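PDB 2GP4: 6-phosphogluconate dehydratase from Shewanella oneidensis, which catalyses the dehydration of 6-phosphogluconate to 2-keto-3-deoxy-6-phosphogluconate, the Entner-Doudoroff step, and is seen here in its apo form without the iron-sulfur cluster. Local coordinates for residues 493-498 against 588-593; 192-197 against 282-287; 338-343 against 449-454; 462-467 against 521-526. One frame throughout, in Å; residues are numbered along the deposited sequence.

How the contacts relate
Contacts 1, 3 and 4 all reach the mixed eight-stranded sheet of the C-terminal half, whereas contact 2 belongs to a separate three-stranded sheet in the N-terminal half, its centre 50 Å from that of contact 4. Contacts 2, 3 and 4 are buried; contact 1 is only partly so. The chemistry follows the place: contact 2 is aliphatic packing, contact 3 joins a tryptophan face to a salt bridge between the two halves, and contacts 1 and 4 each rest on a lysine amine beside aliphatic groups. Contacts 3 and 4 touch where Val454 O lies 3.1 Å from Arg462 NH2; contacts 1 and 4 lie on neighbouring strands without touching.

Contact 1: residues 493-498 against 588-593; sequences VVKGQG and TEIDLR
With chi1 of 57°, Lys495 sets CG between its own backbone N and carbonyl carbon; from there the chain runs extended to reach Thr588, whose OG1 is likewise placed between N and carbonyl carbon. The contact joins the turn that leaves strand 490-494, in the large mixed sheet of the C-terminal half, to the loop between helices 579-584 and 605-609. The two side chains cross at roughly a right angle, and Lys495 NZ donates a hydrogen bond to Thr588 OG1 over 3.0 Å. A water modelled beside them donates to Thr588 O at 2.8 Å, but its approach to NZ is so short that this second link to the lysine is doubtful.

The methylenes of Lys495 are used as well. Ile590 points toward the turn, and its CD1 lies alongside the chain, 3.9 Å from Lys495 CD and nearly as near to CG and CE. Farther on, Leu592 reaches in with CD2, 4.4 Å from Gly496 O. Gly496 has positive phi, which favours glycine by itself, and a side chain there would be directed tightly against Ile590 CG2. Asp529 holds the turn by accepting from the backbone N of both Gly496 and Gln497, and Gly498 then takes the N-cap position of helix 499-502. Gln497 folds back over the turn: its NE2 donates to Lys495 O at 3.0 Å with an N-H...O angle of 155°, and the donor sits 33° out of the carbonyl plane.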
loop_
_atom_site.group_PDB
_atom_site.type_symbol
_atom_site.label_atom_id
_atom_site.label_comp_id
_atom_site.label_asym_id
_atom_site.label_seq_id
_atom_site.Cartn_x
_atom_site.Cartn_y
_atom_site.Cartn_z
ATOM N N VAL A 493 6.152 -8.493 22.829
ATOM C CA VAL A 493 7.180 -8.373 21.803
ATOM C C VAL A 493 7.229 -9.655 20.988
ATOM O O VAL A 493 7.471 -10.739 21.527
ATOM C CB VAL A 493 8.578 -8.114 22.429
ATOM C CG1 VAL A 493 9.687 -8.166 21.362
ATOM C CG2 VAL A 493 8.597 -6.785 23.192
ATOM N N VAL A 494 6.994 -9.520 19.687
ATOM C CA VAL A 494 7.039 -10.643 18.766
ATOM C C VAL A 494 8.188 -10.430 17.783
ATOM O O VAL A 494 8.123 -9.567 16.906
ATOM C CB VAL A 494 5.710 -10.807 18.004
ATOM C CG1 VAL A 494 5.712 -12.105 17.211
ATOM C CG2 VAL A 494 4.513 -10.763 18.969
ATOM N N LYS A 495 9.246 -11.214 17.937
ATOM C CA LYS A 495 10.426 -11.035 17.113
ATOM C C LYS A 495 10.588 -12.172 16.103
ATOM O O LYS A 495 9.827 -13.149 16.129
ATOM C CB LYS A 495 11.671 -10.862 17.991
ATOM C CG LYS A 495 11.923 -12.003 18.963
ATOM C CD LYS A 495 13.253 -11.828 19.653
ATOM C CE LYS A 495 13.580 -13.037 20.510
ATOM N NZ LYS A 495 14.822 -12.793 21.293
ATOM N N GLY A 496 11.563 -12.015 15.207
ATOM C CA GLY A 496 11.821 -12.977 14.133
ATOM C C GLY A 496 10.712 -13.004 13.099
ATOM O O GLY A 496 10.418 -14.051 12.516
ATOM N N GLN A 497 10.096 -11.848 12.871
ATOM C CA GLN A 497 8.936 -11.758 11.989
ATOM C C GLN A 497 9.169 -10.789 10.831
ATOM O O GLN A 497 8.252 -10.491 10.069
ATOM C CB GLN A 497 7.675 -11.358 12.781
ATOM C CG GLN A 497 7.308 -12.268 13.961
ATOM C CD GLN A 497 7.188 -13.744 13.594
ATOM O OE1 GLN A 497 6.534 -14.112 12.611
ATOM N NE2 GLN A 497 7.817 -14.601 14.398
ATOM N N GLY A 498 10.400 -10.305 10.703
ATOM C CA GLY A 498 10.753 -9.379 9.639
ATOM C C GLY A 498 10.931 -10.061 8.294
ATOM O O GLY A 498 10.860 -11.293 8.203
ATOM N N THR A 588 19.353 -13.965 22.333
ATOM C CA THR A 588 19.033 -15.384 22.207
ATOM C C THR A 588 18.964 -15.788 20.733
ATOM O O THR A 588 18.576 -14.994 19.872
ATOM C CB THR A 588 17.713 -15.763 22.920
ATOM O OG1 THR A 588 16.644 -14.934 22.443
ATOM C CG2 THR A 588 17.850 -15.605 24.432
ATOM N N GLU A 589 19.356 -17.027 20.453
ATOM C CA GLU A 589 19.375 -17.543 19.093
ATOM C C GLU A 589 17.962 -17.938 18.681
ATOM O O GLU A 589 17.332 -18.789 19.319
ATOM C CB GLU A 589 20.321 -18.740 19.006
ATOM C CG GLU A 589 20.746 -19.133 17.599
ATOM C CD GLU A 589 21.651 -20.362 17.584
ATOM O OE1 GLU A 589 22.389 -20.545 16.588
ATOM O OE2 GLU A 589 21.627 -21.145 18.564
ATOM N N ILE A 590 17.463 -17.300 17.626
ATOM C CA ILE A 590 16.151 -17.638 17.086
ATOM C C ILE A 590 16.270 -18.804 16.101
ATOM O O ILE A 590 17.047 -18.743 15.142
ATOM C CB ILE A 590 15.454 -16.417 16.429
ATOM C CG1 ILE A 590 15.290 -15.287 17.452
ATOM C CG2 ILE A 590 14.094 -16.824 15.851
ATOM C CD1 ILE A 590 14.871 -13.967 16.865
ATOM N N ASP A 591 15.499 -19.858 16.362
ATOM C CA ASP A 591 15.493 -21.064 15.543
ATOM C C ASP A 591 14.592 -20.890 14.328
ATOM O O ASP A 591 13.373 -21.039 14.428
ATOM C CB ASP A 591 15.035 -22.270 16.374
ATOM C CG ASP A 591 15.092 -23.579 15.595
ATOM O OD1 ASP A 591 15.906 -23.683 14.656
ATOM O OD2 ASP A 591 14.323 -24.507 15.928
ATOM N N LEU A 592 15.196 -20.597 13.179
ATOM C CA LEU A 592 14.433 -20.326 11.963
ATOM C C LEU A 592 14.391 -21.500 10.987
ATOM O O LEU A 592 13.900 -21.360 9.868
ATOM C CB LEU A 592 14.983 -19.084 11.257
ATOM C CG LEU A 592 14.829 -17.751 11.984
ATOM C CD1 LEU A 592 15.955 -16.809 11.576
ATOM C CD2 LEU A 592 13.458 -17.147 11.715
ATOM N N ARG A 593 14.897 -22.650 11.423
ATOM C CA ARG A 593 15.003 -23.843 10.578
ATOM C C ARG A 593 13.707 -24.206 9.854
ATOM O O ARG A 593 13.734 -24.585 8.682
ATOM C CB ARG A 593 15.524 -25.035 11.394
ATOM C CG ARG A 593 17.049 -25.068 11.533
ATOM C CD ARG A 593 17.495 -25.423 12.952
ATOM N NE ARG A 593 17.244 -26.819 13.309
ATOM C CZ ARG A 593 17.030 -27.255 14.549
ATOM N NH1 ARG A 593 17.012 -26.401 15.568
ATOM N NH2 ARG A 593 16.816 -28.547 14.771
HETATM O O HOH W 1 16.773 -12.914 19.735
#

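Contact 2: residues 192-197 against 282-287; sequences PMLFVP and AKQVCR
Aliphatic contacts carry the pairing of Leu194 with Val285. The two side chains run alongside each other, pointing opposite ways, and Leu194 CD1 comes to 3.7 Å from Val285 CG2. The other leucine branch, CD2, crosses the aliphatic start of Gln284 at about a right angle, 4.1 Å from its CG. Pro192 CB adds a looser apolar contact, 4.4 Å from Val285 CG1. An alanine in place of Leu194 would remove both branches and would probably open a gap against Val285 CG2 and the methylenes of Gln284.

Contact with the backbone just before the strand forms a second group. Val285 CG1, anti to its own N (chi1 -156°), is turned to the start of the strand and packs 3.6 Å from Pro192 O.

The polar share lies outside the pair: the bend at chi2 carries the Gln284 amide off from the strand, and NE2 donates to Val393 O.

Strand 193-195 and helix 282-287 run nearly antiparallel, their axes 155° apart and 8.3 Å at closest approach. Met193, a selenomethionine, and Phe195 face helix 179-186, while Leu194 and Val196 meet helix 272-287. This is the layered packing of an alpha/beta fold, with strand 193-195 at the edge of a three-stranded sheet between two helices.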
loop_
_atom_site.group_PDB
_atom_site.type_symbol
_atom_site.label_atom_id
_atom_site.label_comp_id
_atom_site.label_asym_id
_atom_site.label_seq_id
_atom_site.Cartn_x
_atom_site.Cartn_y
_atom_site.Cartn_z
ATOM N N PRO A 192 5.176 3.638 -22.838
ATOM C CA PRO A 192 3.877 3.970 -22.260
ATOM C C PRO A 192 3.137 2.694 -21.881
ATOM O O PRO A 192 3.235 1.683 -22.592
ATOM C CB PRO A 192 3.146 4.665 -23.410
ATOM C CG PRO A 192 3.770 4.113 -24.642
ATOM C CD PRO A 192 5.205 3.860 -24.297
HETATM N N MSE A 193 2.419 2.739 -20.762
HETATM C CA MSE A 193 1.664 1.587 -20.294
HETATM C C MSE A 193 0.413 2.010 -19.553
HETATM O O MSE A 193 0.356 3.100 -18.979
HETATM C CB MSE A 193 2.521 0.700 -19.390
HETATM C CG MSE A 193 3.682 0.017 -20.094
HETATM SE SE MSE A 193 4.723 -0.992 -18.826
HETATM C CE MSE A 193 6.339 -1.280 -19.858
ATOM N N LEU A 194 -0.589 1.137 -19.584
ATOM C CA LEU A 194 -1.807 1.314 -18.811
ATOM C C LEU A 194 -2.125 0.036 -18.065
ATOM O O LEU A 194 -1.967 -1.062 -18.610
ATOM C CB LEU A 194 -2.988 1.658 -19.722
ATOM C CG LEU A 194 -3.237 3.116 -20.101
ATOM C CD1 LEU A 194 -2.253 3.614 -21.155
ATOM C CD2 LEU A 194 -4.661 3.264 -20.597
ATOM N N PHE A 195 -2.564 0.188 -16.818
ATOM C CA PHE A 195 -3.142 -0.916 -16.070
ATOM C C PHE A 195 -4.599 -1.102 -16.500
ATOM O O PHE A 195 -5.336 -0.126 -16.670
ATOM C CB PHE A 195 -3.047 -0.661 -14.565
ATOM C CG PHE A 195 -1.692 -0.968 -13.976
ATOM C CD1 PHE A 195 -0.655 -0.042 -14.055
ATOM C CD2 PHE A 195 -1.457 -2.184 -13.332
ATOM C CE1 PHE A 195 0.595 -0.322 -13.505
ATOM C CE2 PHE A 195 -0.209 -2.471 -12.778
ATOM C CZ PHE A 195 0.818 -1.539 -12.866
ATOM N N VAL A 196 -4.995 -2.357 -16.697
ATOM C CA VAL A 196 -6.341 -2.697 -17.135
ATOM C C VAL A 196 -7.014 -3.565 -16.063
ATOM O O VAL A 196 -6.768 -4.770 -15.988
ATOM C CB VAL A 196 -6.333 -3.420 -18.508
ATOM C CG1 VAL A 196 -7.747 -3.630 -19.017
ATOM C CG2 VAL A 196 -5.526 -2.637 -19.533
ATOM N N PRO A 197 -7.856 -2.947 -15.216
ATOM C CA PRO A 197 -8.462 -3.668 -14.098
ATOM C C PRO A 197 -9.617 -4.570 -14.523
ATOM O O PRO A 197 -10.277 -4.309 -15.536
ATOM C CB PRO A 197 -8.979 -2.544 -13.205
ATOM C CG PRO A 197 -9.284 -1.438 -14.149
ATOM C CD PRO A 197 -8.276 -1.533 -15.254
ATOM N N ALA A 282 -6.715 -0.189 -24.784
ATOM C CA ALA A 282 -5.898 -0.592 -25.937
ATOM C C ALA A 282 -5.598 0.570 -26.878
ATOM O O ALA A 282 -4.446 0.780 -27.258
ATOM C CB ALA A 282 -6.569 -1.736 -26.706
ATOM N N LYS A 283 -6.633 1.318 -27.247
ATOM C CA LYS A 283 -6.485 2.464 -28.146
ATOM C C LYS A 283 -5.620 3.567 -27.534
ATOM O O LYS A 283 -4.829 4.206 -28.234
ATOM C CB LYS A 283 -7.854 3.038 -28.530
ATOM C CG LYS A 283 -8.678 2.158 -29.468
ATOM C CD LYS A 283 -9.944 2.877 -29.935
ATOM C CE LYS A 283 -10.716 2.059 -30.971
ATOM N NZ LYS A 283 -11.285 0.786 -30.428
ATOM N N GLN A 284 -5.768 3.776 -26.228
ATOM C CA GLN A 284 -5.100 4.871 -25.540
ATOM C C GLN A 284 -3.582 4.700 -25.464
ATOM O O GLN A 284 -2.852 5.680 -25.625
ATOM C CB GLN A 284 -5.721 5.099 -24.154
ATOM C CG GLN A 284 -5.165 6.287 -23.373
ATOM C CD GLN A 284 -5.460 7.645 -24.006
ATOM O OE1 GLN A 284 -6.152 7.744 -25.017
ATOM N NE2 GLN A 284 -4.931 8.699 -23.401
ATOM N N VAL A 285 -3.115 3.469 -25.233
ATOM C CA VAL A 285 -1.668 3.176 -25.186
ATOM C C VAL A 285 -0.993 3.483 -26.517
ATOM O O VAL A 285 0.123 3.998 -26.538
ATOM C CB VAL A 285 -1.341 1.701 -24.833
ATOM C CG1 VAL A 285 0.055 1.605 -24.233
ATOM C CG2 VAL A 285 -2.333 1.138 -23.866
ATOM N N CYS A 286 -1.675 3.152 -27.616
ATOM C CA CYS A 286 -1.215 3.476 -28.971
ATOM C C CYS A 286 -1.030 4.986 -29.164
ATOM O O CYS A 286 -0.087 5.421 -29.828
ATOM C CB CYS A 286 -2.182 2.902 -30.017
ATOM S SG CYS A 286 -1.985 3.551 -31.704
ATOM N N ARG A 287 -1.927 5.771 -28.573
ATOM C CA ARG A 287 -1.860 7.234 -28.614
ATOM C C ARG A 287 -0.745 7.805 -27.740
ATOM O O ARG A 287 -0.372 8.966 -27.888
ATOM C CB ARG A 287 -3.191 7.834 -28.159
ATOM C CG ARG A 287 -4.217 8.047 -29.253
ATOM C CD ARG A 287 -5.478 8.689 -28.681
ATOM N NE ARG A 287 -5.196 9.935 -27.964
ATOM C CZ ARG A 287 -6.050 10.550 -27.145
ATOM N NH1 ARG A 287 -7.258 10.042 -26.923
ATOM N NH2 ARG A 287 -5.694 11.678 -26.544
#

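Contact 3: residues 338-343 against 449-454; sequences VNWDDF and RAVIKV
Trp340 presents one face of its indole to Val451 and an edge to the backbone of Arg449. Val451 CG1 stands over the five-membered ring, 3.5 Å from its centroid and only 12° off the normal, a CH-pi contact; the two side chains lie roughly perpendicular to each other. At the far rim, CZ3 lies 3.4 Å from Arg449 O, which sits in the ring plane. Leu442 and His544, on the flanking strands, also touch the indole. A leucine in place of Trp340 would probably leave Val451 CG1 without its aromatic face and open a gap beside Arg449 O.

Arg449 and Asp341 cross at about a right angle. The arginine bends at chi3 (62°), and NH2 donates to Asp341 OD1 at 3.3 Å within a salt bridge; the carboxylate and guanidinium planes stand 45° apart, and OD1 is met from above its own plane. A water donating to Asp341 OD2 at 2.7 Å and accepting from Arg449 NH1 adds a second, indirect link. Arg449 NH2 also forms a salt bridge with Glu615, which accepts from Trp340 N as well, tying the guanidinium to the helix start.

Asn339 is the N-cap residue, and its N donates to Asp342 OD2. The arrangement is a helix N-terminus docked on a sheet, joining helix 340-347 of the N-terminal half to strand 448-453 of the C-terminal half.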
loop_
_atom_site.group_PDB
_atom_site.type_symbol
_atom_site.label_atom_id
_atom_site.label_comp_id
_atom_site.label_asym_id
_atom_site.label_seq_id
_atom_site.Cartn_x
_atom_site.Cartn_y
_atom_site.Cartn_z
ATOM N N VAL A 338 11.500 7.836 -0.849
ATOM C CA VAL A 338 10.494 8.214 0.151
ATOM C C VAL A 338 10.731 7.439 1.454
ATOM O O VAL A 338 10.981 6.232 1.426
ATOM C CB VAL A 338 9.049 7.920 -0.365
ATOM C CG1 VAL A 338 8.004 8.164 0.723
ATOM C CG2 VAL A 338 8.720 8.747 -1.605
ATOM N N ASN A 339 10.661 8.125 2.595
ATOM C CA ASN A 339 10.828 7.454 3.890
ATOM C C ASN A 339 9.627 7.630 4.840
ATOM O O ASN A 339 8.631 8.249 4.475
ATOM C CB ASN A 339 12.168 7.839 4.554
ATOM C CG ASN A 339 12.300 9.340 4.840
ATOM O OD1 ASN A 339 13.416 9.870 4.900
ATOM N ND2 ASN A 339 11.174 10.025 5.027
ATOM N N TRP A 340 9.732 7.089 6.052
ATOM C CA TRP A 340 8.653 7.184 7.040
ATOM C C TRP A 340 8.379 8.594 7.545
ATOM O O TRP A 340 7.272 8.883 7.982
ATOM C CB TRP A 340 8.874 6.224 8.219
ATOM C CG TRP A 340 8.672 4.784 7.858
ATOM C CD1 TRP A 340 7.983 4.292 6.777
ATOM C CD2 TRP A 340 9.134 3.643 8.588
ATOM N NE1 TRP A 340 8.001 2.921 6.786
ATOM C CE2 TRP A 340 8.694 2.492 7.886
ATOM C CE3 TRP A 340 9.883 3.477 9.761
ATOM C CZ2 TRP A 340 8.984 1.197 8.316
ATOM C CZ3 TRP A 340 10.167 2.189 10.191
ATOM C CH2 TRP A 340 9.716 1.065 9.469
ATOM N N ASP A 341 9.376 9.470 7.482
ATOM C CA ASP A 341 9.164 10.881 7.817
ATOM C C ASP A 341 8.171 11.515 6.841
ATOM O O ASP A 341 7.376 12.371 7.230
ATOM C CB ASP A 341 10.473 11.661 7.790
ATOM C CG ASP A 341 11.522 11.083 8.715
ATOM O OD1 ASP A 341 12.412 10.364 8.220
ATOM O OD2 ASP A 341 11.471 11.358 9.929
ATOM N N ASP A 342 8.225 11.097 5.574
ATOM C CA ASP A 342 7.261 11.558 4.581
ATOM C C ASP A 342 5.848 11.122 4.953
ATOM O O ASP A 342 4.937 11.937 4.955
ATOM C CB ASP A 342 7.610 11.054 3.178
ATOM C CG ASP A 342 9.031 11.410 2.756
ATOM O OD1 ASP A 342 9.546 12.483 3.151
ATOM O OD2 ASP A 342 9.631 10.603 2.014
ATOM N N PHE A 343 5.681 9.841 5.283
ATOM C CA PHE A 343 4.363 9.278 5.590
ATOM C C PHE A 343 3.745 9.926 6.824
ATOM O O PHE A 343 2.580 10.334 6.804
ATOM C CB PHE A 343 4.448 7.758 5.782
ATOM C CG PHE A 343 4.484 6.983 4.495
ATOM C CD1 PHE A 343 3.305 6.590 3.869
ATOM C CD2 PHE A 343 5.696 6.636 3.914
ATOM C CE1 PHE A 343 3.333 5.874 2.681
ATOM C CE2 PHE A 343 5.732 5.913 2.726
ATOM C CZ PHE A 343 4.550 5.534 2.110
ATOM N N ARG A 449 13.356 2.239 14.515
ATOM C CA ARG A 449 12.279 2.945 13.831
ATOM C C ARG A 449 11.141 1.978 13.525
ATOM O O ARG A 449 11.375 0.858 13.067
ATOM C CB ARG A 449 12.793 3.595 12.540
ATOM C CG ARG A 449 13.875 4.668 12.752
ATOM C CD ARG A 449 14.579 5.078 11.438
ATOM N NE ARG A 449 13.649 5.671 10.472
ATOM C CZ ARG A 449 13.277 6.949 10.464
ATOM N NH1 ARG A 449 13.748 7.795 11.374
ATOM N NH2 ARG A 449 12.423 7.386 9.548
ATOM N N ALA A 450 9.913 2.412 13.794
ATOM C CA ALA A 450 8.722 1.638 13.452
ATOM C C ALA A 450 7.584 2.568 13.034
ATOM O O ALA A 450 7.718 3.786 13.075
ATOM C CB ALA A 450 8.304 0.765 14.633
ATOM N N VAL A 451 6.464 1.994 12.620
ATOM C CA VAL A 451 5.262 2.781 12.364
ATOM C C VAL A 451 4.108 2.278 13.232
ATOM O O VAL A 451 4.133 1.145 13.719
ATOM C CB VAL A 451 4.870 2.816 10.855
ATOM C CG1 VAL A 451 5.946 3.524 10.028
ATOM C CG2 VAL A 451 4.611 1.422 10.313
ATOM N N ILE A 452 3.116 3.140 13.433
ATOM C CA ILE A 452 1.927 2.815 14.211
ATOM C C ILE A 452 0.697 3.472 13.583
ATOM O O ILE A 452 0.759 4.633 13.157
ATOM C CB ILE A 452 2.082 3.228 15.722
ATOM C CG1 ILE A 452 0.872 2.774 16.553
ATOM C CG2 ILE A 452 2.322 4.739 15.872
ATOM C CD1 ILE A 452 1.126 2.711 18.057
ATOM N N LYS A 453 -0.401 2.712 13.509
ATOM C CA LYS A 453 -1.711 3.272 13.203
ATOM C C LYS A 453 -2.487 3.559 14.481
ATOM O O LYS A 453 -2.794 2.645 15.258
ATOM C CB LYS A 453 -2.526 2.357 12.288
ATOM C CG LYS A 453 -2.170 2.466 10.802
ATOM C CD LYS A 453 -2.281 3.885 10.230
ATOM C CE LYS A 453 -3.715 4.399 10.216
ATOM N NZ LYS A 453 -4.646 3.519 9.455
ATOM N N VAL A 454 -2.797 4.835 14.689
ATOM C CA VAL A 454 -3.486 5.276 15.897
ATOM C C VAL A 454 -4.946 5.642 15.623
ATOM O O VAL A 454 -5.661 6.072 16.528
ATOM C CB VAL A 454 -2.747 6.458 16.590
ATOM C CG1 VAL A 454 -1.400 5.999 17.120
ATOM C CG2 VAL A 454 -2.571 7.648 15.644
HETATM O O HOH W 2 13.455 10.926 11.678
#

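Contact 4: residues 462-467 against 521-526; sequences RVVEAP and GFKVAL
The backbones of Val463-Ala466 and Lys523-Ala525 run 95° apart and come nearest at Val464 and Lys523, whose CA atoms are 6.3 Å apart. The Lys523 chain hooks at chi3 and chi4, which carries NZ to Val463 O. That bond is 2.9 Å long, with the donor in the carbonyl plane and a C=O...N angle of 149°.

Val464 lies alongside the lysine, the two side chains passing in opposite directions. Its CG2 packs 3.6 Å from Lys523 NZ and 3.7 Å from Val524 O, while CG1 rests near Lys523 O. Behind these branches, Val464 CB meets Ala525 CB at 4.1 Å, and Val566 touches both residues from strand 563-567.

Strands 463-471 and 524-528 are not sheet neighbours: strand 490-494 separates them, pairing with Pro467 on one side and Lys523 on the other through Val491 and Cys490. The contact therefore closes over the beginning of that middle strand, where Asp489 OD1 accepts from Lys523 N. Gly521, with positive phi, ends helix 511-519 in a Schellman motif and passes the chain on to strand 524-528, completing the beta-alpha-beta crossover from strand 490-494.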
loop_
_atom_site.group_PDB
_atom_site.type_symbol
_atom_site.label_atom_id
_atom_site.label_comp_id
_atom_site.label_asym_id
_atom_site.label_seq_id
_atom_site.Cartn_x
_atom_site.Cartn_y
_atom_site.Cartn_z
ATOM N N ARG A 462 -2.923 5.468 23.773
ATOM C CA ARG A 462 -1.829 5.799 22.842
ATOM C C ARG A 462 -0.441 5.847 23.480
ATOM O O ARG A 462 0.567 5.978 22.778
ATOM C CB ARG A 462 -2.119 7.106 22.084
ATOM C CG ARG A 462 -3.171 6.953 20.988
ATOM C CD ARG A 462 -3.444 8.251 20.248
ATOM N NE ARG A 462 -4.614 8.108 19.383
ATOM C CZ ARG A 462 -5.106 9.059 18.588
ATOM N NH1 ARG A 462 -4.539 10.258 18.523
ATOM N NH2 ARG A 462 -6.174 8.800 17.848
ATOM N N VAL A 463 -0.390 5.744 24.805
ATOM C CA VAL A 463 0.872 5.692 25.545
ATOM C C VAL A 463 0.845 4.492 26.489
ATOM O O VAL A 463 0.001 4.426 27.381
ATOM C CB VAL A 463 1.120 6.998 26.368
ATOM C CG1 VAL A 463 2.432 6.917 27.142
ATOM C CG2 VAL A 463 1.110 8.228 25.465
ATOM N N VAL A 464 1.756 3.544 26.280
ATOM C CA VAL A 464 1.897 2.397 27.171
ATOM C C VAL A 464 3.358 2.208 27.567
ATOM O O VAL A 464 4.234 2.060 26.709
ATOM C CB VAL A 464 1.344 1.074 26.561
ATOM C CG1 VAL A 464 1.615 -0.122 27.493
ATOM C CG2 VAL A 464 -0.150 1.180 26.262
ATOM N N GLU A 465 3.603 2.238 28.874
ATOM C CA GLU A 465 4.896 1.910 29.443
ATOM C C GLU A 465 4.686 0.709 30.363
ATOM O O GLU A 465 4.022 0.817 31.399
ATOM C CB GLU A 465 5.468 3.103 30.207
ATOM C CG GLU A 465 6.899 2.906 30.686
ATOM C CD GLU A 465 7.391 4.050 31.556
ATOM O OE1 GLU A 465 7.605 5.159 31.025
ATOM O OE2 GLU A 465 7.569 3.836 32.774
ATOM N N ALA A 466 5.239 -0.433 29.962
ATOM C CA ALA A 466 4.945 -1.708 30.605
ATOM C C ALA A 466 6.082 -2.721 30.411
ATOM O O ALA A 466 6.826 -2.626 29.435
ATOM C CB ALA A 466 3.646 -2.264 30.055
ATOM N N PRO A 467 6.229 -3.681 31.352
ATOM C CA PRO A 467 7.213 -4.762 31.205
ATOM C C PRO A 467 7.009 -5.586 29.927
ATOM O O PRO A 467 5.877 -5.719 29.443
ATOM C CB PRO A 467 6.978 -5.627 32.453
ATOM C CG PRO A 467 5.621 -5.229 32.962
ATOM C CD PRO A 467 5.495 -3.789 32.629
ATOM N N GLY A 521 -9.282 -3.957 30.850
ATOM C CA GLY A 521 -8.738 -2.803 31.568
ATOM C C GLY A 521 -7.225 -2.759 31.714
ATOM O O GLY A 521 -6.691 -1.817 32.295
ATOM N N PHE A 522 -6.528 -3.768 31.192
ATOM C CA PHE A 522 -5.067 -3.766 31.214
ATOM C C PHE A 522 -4.494 -2.820 30.164
ATOM O O PHE A 522 -5.141 -2.534 29.151
ATOM C CB PHE A 522 -4.507 -5.176 31.028
ATOM C CG PHE A 522 -4.929 -6.139 32.098
ATOM C CD1 PHE A 522 -4.530 -5.952 33.420
ATOM C CD2 PHE A 522 -5.729 -7.231 31.787
ATOM C CE1 PHE A 522 -4.922 -6.837 34.419
ATOM C CE2 PHE A 522 -6.130 -8.124 32.773
ATOM C CZ PHE A 522 -5.726 -7.926 34.094
ATOM N N LYS A 523 -3.286 -2.325 30.419
ATOM C CA LYS A 523 -2.606 -1.429 29.489
ATOM C C LYS A 523 -1.609 -2.238 28.677
ATOM O O LYS A 523 -0.580 -2.674 29.186
ATOM C CB LYS A 523 -1.924 -0.274 30.235
ATOM C CG LYS A 523 -2.888 0.605 31.034
ATOM C CD LYS A 523 -2.256 1.930 31.455
ATOM C CE LYS A 523 -2.437 3.033 30.389
ATOM N NZ LYS A 523 -1.679 2.807 29.109
ATOM N N VAL A 524 -1.930 -2.455 27.410
ATOM C CA VAL A 524 -1.165 -3.388 26.589
ATOM C C VAL A 524 -0.773 -2.802 25.241
ATOM O O VAL A 524 -1.480 -1.957 24.696
ATOM C CB VAL A 524 -1.930 -4.722 26.374
ATOM C CG1 VAL A 524 -2.025 -5.489 27.675
ATOM C CG2 VAL A 524 -3.321 -4.478 25.779
ATOM N N ALA A 525 0.355 -3.264 24.711
ATOM C CA ALA A 525 0.814 -2.853 23.386
ATOM C C ALA A 525 1.560 -3.972 22.684
ATOM O O ALA A 525 2.052 -4.904 23.327
ATOM C CB ALA A 525 1.681 -1.614 23.475
ATOM N N LEU A 526 1.611 -3.877 21.358
ATOM C CA LEU A 526 2.348 -4.804 20.519
ATOM C C LEU A 526 3.594 -4.143 19.972
ATOM O O LEU A 526 3.573 -2.973 19.611
ATOM C CB LEU A 526 1.504 -5.253 19.328
ATOM C CG LEU A 526 0.621 -6.497 19.378
ATOM C CD1 LEU A 526 1.330 -7.667 20.058
ATOM C CD2 LEU A 526 -0.693 -6.187 20.039
#